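Acetone carboxylase alpha subunit (Xanthobacter autotrophicus Py2, PDB 5M45) is a manganese-binding subunit of the hydantoinase B/oxoprolinase family that assembles with other chains into a six-chain complex. Local coordinates at residues N434-D448 with N528-G540. Sequence-based numbering, arbitrary orientation.
Sequences NTSNWLQGGGFNQYD and NAKDWTMFFMGNG
The indole of Trp532 lies against the glycine backbone of the facing strand: Gly442 O stands over one face, 3.2 Å from CE3 of Trp532, and CA of Gly442 sits over the six-membered ring on that same face, while Ala529 CB covers the opposite face, offset toward the rim. With CG anti to the backbone N (chi1 -167°), the ring swings beneath Gly441 to Gly443, where no side chain intervenes. Gly441 and Met534 form a non-hydrogen-bonded pair with their CA atoms 4.0 Å apart, and Gly441 CA lies 3.1 Å from Thr533 O. On the face opposite Met534, CB of Gln440 rests on the Phe535 ring, 3.8 Å from its centroid, and the amide of Gln440 runs on past the CZ and CE2 atoms, its plane turned 51° from the ring.

Gly442 and Thr533 exchange two backbone hydrogen bonds, and Phe444 and Lys530 do the same one step out of register. Between them is a beta bulge, in which Gly443 stands opposite Asp531 and Trp532; the chains turn a corner at Gly443 and Asp531, and a water donates to Gly442 O and Asp531 O. Beyond it, Lys530 NZ gathers four oxygens: a salt bridge to Asp448 OD1 at 3.1 Å, Asn445 O at 3.2 Å, and both Asn528 O and OD1. This ties the Asn445–Asp448 type I turn to the neighbouring strand. At the far end, Asn437, preceded by a cis peptide, accepts the N-H of Met537 through OD1 at 2.9 Å, and Trp438 N returns a backbone bond to Met537 O, keeping the chains together beyond the strands.

Strand 450-454 flanks 440-442 and strand 610-612 flanks 532-535, while Tyr754 of the second subunit bonds Trp532 O. The whole is a bulged antiparallel pair at the centre of a four-stranded sheet within the hydantoinase B/oxoprolinase family region.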
loop_
_atom_site.group_PDB
_atom_site.type_symbol
_atom_site.label_atom_id
_atom_site.label_comp_id
_atom_site.label_asym_id
_atom_site.label_seq_id
_atom_site.Cartn_x
_atom_site.Cartn_y
_atom_site.Cartn_z
ATOM N N ASN A 434 -13.862 22.878 15.836
ATOM C CA ASN A 434 -13.192 22.141 14.772
ATOM C C ASN A 434 -11.730 21.864 15.213
ATOM O O ASN A 434 -11.005 22.801 15.611
ATOM C CB ASN A 434 -13.223 22.927 13.449
ATOM C CG ASN A 434 -12.862 22.069 12.252
ATOM O OD1 ASN A 434 -11.683 21.765 12.010
ATOM N ND2 ASN A 434 -13.872 21.678 11.482
ATOM N N THR A 435 -11.323 20.596 15.181
ATOM C CA THR A 435 -10.001 20.189 15.685
ATOM C C THR A 435 -8.941 20.320 14.560
ATOM O O THR A 435 -8.677 19.350 13.820
ATOM C CB THR A 435 -10.044 18.749 16.253
ATOM O OG1 THR A 435 -10.286 17.802 15.198
ATOM C CG2 THR A 435 -11.069 18.635 17.302
ATOM N N SER A 436 -8.412 21.526 14.411
ATOM C CA SER A 436 -7.428 21.884 13.337
ATOM C C SER A 436 -6.807 23.237 13.720
ATOM O O SER A 436 -7.283 23.847 14.688
ATOM C CB SER A 436 -8.138 21.937 11.976
ATOM O OG SER A 436 -9.060 23.040 11.884
ATOM N N ASN A 437 -5.771 23.762 13.058
ATOM C CA ASN A 437 -4.973 23.198 11.939
ATOM C C ASN A 437 -4.078 22.030 12.340
ATOM O O ASN A 437 -3.619 21.982 13.467
ATOM C CB ASN A 437 -4.057 24.305 11.406
ATOM C CG ASN A 437 -3.191 23.851 10.214
ATOM O OD1 ASN A 437 -3.704 23.594 9.108
ATOM N ND2 ASN A 437 -1.877 23.813 10.426
ATOM N N TRP A 438 -3.807 21.137 11.382
ATOM C CA TRP A 438 -2.799 20.074 11.492
ATOM C C TRP A 438 -1.521 20.428 10.695
ATOM O O TRP A 438 -1.496 20.365 9.436
ATOM C CB TRP A 438 -3.386 18.736 11.004
ATOM C CG TRP A 438 -4.540 18.243 11.807
ATOM C CD1 TRP A 438 -5.880 18.456 11.532
ATOM C CD2 TRP A 438 -4.503 17.468 13.020
ATOM N NE1 TRP A 438 -6.661 17.870 12.485
ATOM C CE2 TRP A 438 -5.858 17.277 13.430
ATOM C CE3 TRP A 438 -3.481 16.969 13.823
ATOM C CZ2 TRP A 438 -6.208 16.564 14.583
ATOM C CZ3 TRP A 438 -3.820 16.235 14.998
ATOM C CH2 TRP A 438 -5.197 16.026 15.347
ATOM N N LEU A 439 -0.480 20.846 11.423
ATOM C CA LEU A 439 0.819 21.152 10.834
ATOM C C LEU A 439 1.462 19.835 10.365
ATOM O O LEU A 439 1.640 18.921 11.157
ATOM C CB LEU A 439 1.737 21.885 11.840
ATOM C CG LEU A 439 3.177 22.247 11.431
ATOM C CD1 LEU A 439 3.698 23.454 12.181
ATOM C CD2 LEU A 439 4.185 21.086 11.578
ATOM N N GLN A 440 1.769 19.759 9.080
ATOM C CA GLN A 440 2.286 18.505 8.462
ATOM C C GLN A 440 3.376 18.803 7.440
ATOM O O GLN A 440 3.490 19.924 6.953
ATOM C CB GLN A 440 1.153 17.767 7.762
ATOM C CG GLN A 440 0.081 17.249 8.724
ATOM C CD GLN A 440 -1.111 16.674 7.998
ATOM O OE1 GLN A 440 -1.114 15.505 7.605
ATOM N NE2 GLN A 440 -2.125 17.507 7.775
ATOM N N GLY A 441 4.157 17.788 7.118
ATOM C CA GLY A 441 5.258 17.881 6.171
ATOM C C GLY A 441 6.243 16.739 6.260
ATOM O O GLY A 441 6.140 15.886 7.133
ATOM N N GLY A 442 7.216 16.734 5.351
ATOM C CA GLY A 442 8.211 15.667 5.288
ATOM C C GLY A 442 9.470 16.002 4.497
ATOM O O GLY A 442 9.591 17.071 3.887
ATOM N N GLY A 443 10.407 15.053 4.526
ATOM C CA GLY A 443 11.739 15.199 3.916
ATOM C C GLY A 443 12.804 14.710 4.887
ATOM O O GLY A 443 12.562 13.740 5.643
ATOM N N PHE A 444 13.967 15.363 4.873
ATOM C CA PHE A 444 15.056 15.029 5.832
ATOM C C PHE A 444 15.051 15.922 7.071
ATOM O O PHE A 444 14.921 17.148 6.981
ATOM C CB PHE A 444 16.444 15.065 5.169
ATOM C CG PHE A 444 16.800 13.770 4.467
ATOM C CD1 PHE A 444 16.215 13.454 3.287
ATOM C CD2 PHE A 444 17.692 12.871 5.017
ATOM C CE1 PHE A 444 16.509 12.240 2.645
ATOM C CE2 PHE A 444 17.984 11.677 4.403
ATOM C CZ PHE A 444 17.391 11.350 3.210
ATOM N N ASN A 445 15.198 15.290 8.244
ATOM C CA ASN A 445 15.146 16.014 9.520
ATOM C C ASN A 445 16.563 16.359 10.061
ATOM O O ASN A 445 17.594 16.229 9.364
ATOM C CB ASN A 445 14.283 15.234 10.513
ATOM C CG ASN A 445 14.940 13.934 10.967
ATOM O OD1 ASN A 445 16.132 13.649 10.664
ATOM N ND2 ASN A 445 14.151 13.093 11.663
ATOM N N GLN A 446 16.614 16.826 11.299
ATOM C CA GLN A 446 17.881 17.228 11.942
ATOM C C GLN A 446 18.857 16.062 12.204
ATOM O O GLN A 446 20.026 16.291 12.509
ATOM C CB GLN A 446 17.626 18.007 13.247
ATOM C CG GLN A 446 16.831 17.306 14.335
ATOM C CD GLN A 446 15.334 17.567 14.312
ATOM O OE1 GLN A 446 14.686 17.456 13.259
ATOM N NE2 GLN A 446 14.767 17.909 15.460
ATOM N N TYR A 447 18.368 14.833 12.160
ATOM C CA TYR A 447 19.201 13.631 12.324
ATOM C C TYR A 447 19.586 13.029 10.966
ATOM O O TYR A 447 20.089 11.909 10.924
ATOM C CB TYR A 447 18.449 12.580 13.189
ATOM C CG TYR A 447 17.787 13.165 14.443
ATOM C CD1 TYR A 447 18.550 13.685 15.488
ATOM C CD2 TYR A 447 16.384 13.231 14.555
ATOM C CE1 TYR A 447 17.964 14.226 16.614
ATOM C CE2 TYR A 447 15.779 13.798 15.689
ATOM C CZ TYR A 447 16.567 14.295 16.719
ATOM O OH TYR A 447 15.977 14.855 17.848
ATOM N N ASP A 448 19.329 13.744 9.866
ATOM C CA ASP A 448 19.626 13.261 8.498
ATOM C C ASP A 448 18.961 11.911 8.145
ATOM O O ASP A 448 19.569 11.044 7.538
ATOM C CB ASP A 448 21.151 13.228 8.257
ATOM C CG ASP A 448 21.809 14.617 8.392
ATOM O OD1 ASP A 448 21.205 15.673 8.115
ATOM O OD2 ASP A 448 22.981 14.658 8.795
ATOM N N ASN A 528 17.375 23.297 10.346
ATOM C CA ASN A 528 18.079 22.012 10.240
ATOM C C ASN A 528 17.263 20.942 9.448
ATOM O O ASN A 528 17.400 19.729 9.701
ATOM C CB ASN A 528 18.512 21.528 11.633
ATOM C CG ASN A 528 19.821 20.739 11.628
ATOM O OD1 ASN A 528 20.414 20.484 10.604
ATOM N ND2 ASN A 528 20.267 20.332 12.820
ATOM N N ALA A 529 16.418 21.394 8.533
ATOM C CA ALA A 529 15.694 20.523 7.581
ATOM C C ALA A 529 16.393 20.530 6.209
ATOM O O ALA A 529 17.026 21.537 5.827
ATOM C CB ALA A 529 14.247 21.012 7.402
ATOM N N LYS A 530 16.243 19.438 5.451
ATOM C CA LYS A 530 16.744 19.348 4.083
ATOM C C LYS A 530 15.705 18.695 3.177
ATOM O O LYS A 530 14.974 17.778 3.599
ATOM C CB LYS A 530 18.048 18.526 4.016
ATOM C CG LYS A 530 19.151 19.044 4.950
ATOM C CD LYS A 530 19.091 18.298 6.294
ATOM C CE LYS A 530 19.909 19.054 7.358
ATOM N NZ LYS A 530 19.856 18.400 8.667
ATOM N N ASP A 531 15.612 19.185 1.941
ATOM C CA ASP A 531 14.670 18.654 0.958
ATOM C C ASP A 531 13.254 18.532 1.575
ATOM O O ASP A 531 12.608 17.480 1.529
ATOM C CB ASP A 531 15.181 17.299 0.429
ATOM C CG ASP A 531 16.493 17.421 -0.369
ATOM O OD1 ASP A 531 16.939 18.524 -0.691
ATOM O OD2 ASP A 531 17.086 16.366 -0.729
ATOM N N TRP A 532 12.808 19.640 2.157
ATOM C CA TRP A 532 11.674 19.698 3.053
ATOM C C TRP A 532 10.397 20.263 2.343
ATOM O O TRP A 532 10.506 21.138 1.450
ATOM C CB TRP A 532 12.054 20.553 4.290
ATOM C CG TRP A 532 11.083 20.434 5.449
ATOM C CD1 TRP A 532 10.226 21.382 5.907
ATOM C CD2 TRP A 532 10.891 19.281 6.278
ATOM N NE1 TRP A 532 9.511 20.895 6.950
ATOM C CE2 TRP A 532 9.901 19.603 7.206
ATOM C CE3 TRP A 532 11.490 18.021 6.337
ATOM C CZ2 TRP A 532 9.457 18.700 8.166
ATOM C CZ3 TRP A 532 11.053 17.117 7.292
ATOM C CH2 TRP A 532 10.042 17.474 8.205
ATOM N N THR A 533 9.229 19.741 2.741
ATOM C CA THR A 533 7.897 20.253 2.298
ATOM C C THR A 533 6.938 20.382 3.494
ATOM O O THR A 533 7.130 19.711 4.509
ATOM C CB THR A 533 7.198 19.344 1.269
ATOM O OG1 THR A 533 6.991 18.043 1.840
ATOM C CG2 THR A 533 8.026 19.251 -0.006
ATOM N N MET A 534 5.942 21.283 3.387
ATOM C CA MET A 534 4.874 21.403 4.387
ATOM C C MET A 534 3.521 21.720 3.727
ATOM O O MET A 534 3.461 22.165 2.578
ATOM C CB MET A 534 5.204 22.471 5.453
ATOM C CG MET A 534 6.592 22.329 6.098
ATOM S SD MET A 534 6.971 23.475 7.440
ATOM C CE MET A 534 5.826 22.920 8.718
ATOM N N PHE A 535 2.444 21.499 4.463
ATOM C CA PHE A 535 1.087 21.823 4.013
ATOM C C PHE A 535 0.148 22.077 5.210
ATOM O O PHE A 535 0.513 21.846 6.369
ATOM C CB PHE A 535 0.536 20.777 3.028
ATOM C CG PHE A 535 0.377 19.361 3.593
ATOM C CD1 PHE A 535 1.468 18.474 3.636
ATOM C CD2 PHE A 535 -0.872 18.901 4.021
ATOM C CE1 PHE A 535 1.326 17.176 4.113
ATOM C CE2 PHE A 535 -1.024 17.609 4.501
ATOM C CZ PHE A 535 0.059 16.752 4.551
ATOM N N PHE A 536 -1.009 22.649 4.886
ATOM C CA PHE A 536 -2.051 23.032 5.856
ATOM C C PHE A 536 -3.291 22.152 5.692
ATOM O O PHE A 536 -3.628 21.743 4.565
ATOM C CB PHE A 536 -2.476 24.523 5.611
ATOM C CG PHE A 536 -1.404 25.544 5.916
ATOM C CD1 PHE A 536 -0.463 25.900 4.965
ATOM C CD2 PHE A 536 -1.356 26.176 7.138
ATOM C CE1 PHE A 536 0.536 26.852 5.230
ATOM C CE2 PHE A 536 -0.366 27.129 7.423
ATOM C CZ PHE A 536 0.601 27.459 6.463
ATOM N N MET A 537 -3.992 21.885 6.785
ATOM C CA MET A 537 -5.251 21.110 6.768
ATOM C C MET A 537 -6.169 21.514 7.931
ATOM O O MET A 537 -5.856 21.276 9.088
ATOM C CB MET A 537 -4.974 19.589 6.834
ATOM C CG MET A 537 -6.217 18.692 6.674
ATOM S SD MET A 537 -7.197 18.986 5.189
ATOM C CE MET A 537 -8.811 19.527 5.775
ATOM N N GLY A 538 -7.313 22.113 7.575
ATOM C CA GLY A 538 -8.348 22.579 8.523
ATOM C C GLY A 538 -9.484 23.300 7.802
ATOM O O GLY A 538 -9.443 23.478 6.570
ATOM N N ASN A 539 -10.494 23.709 8.554
ATOM C CA ASN A 539 -11.639 24.460 8.013
ATOM C C ASN A 539 -11.216 25.895 7.679
ATOM O O ASN A 539 -10.399 26.492 8.398
ATOM C CB ASN A 539 -12.829 24.438 8.989
ATOM C CG ASN A 539 -12.532 25.123 10.320
ATOM O OD1 ASN A 539 -11.524 24.851 10.947
ATOM N ND2 ASN A 539 -13.426 26.033 10.755
ATOM N N GLY A 540 -11.744 26.435 6.594
ATOM C CA GLY A 540 -11.358 27.758 6.069
ATOM C C GLY A 540 -12.511 28.712 5.919
ATOM O O GLY A 540 -12.742 29.606 6.778
HETATM O O HOH W 1 10.081 16.521 0.806
#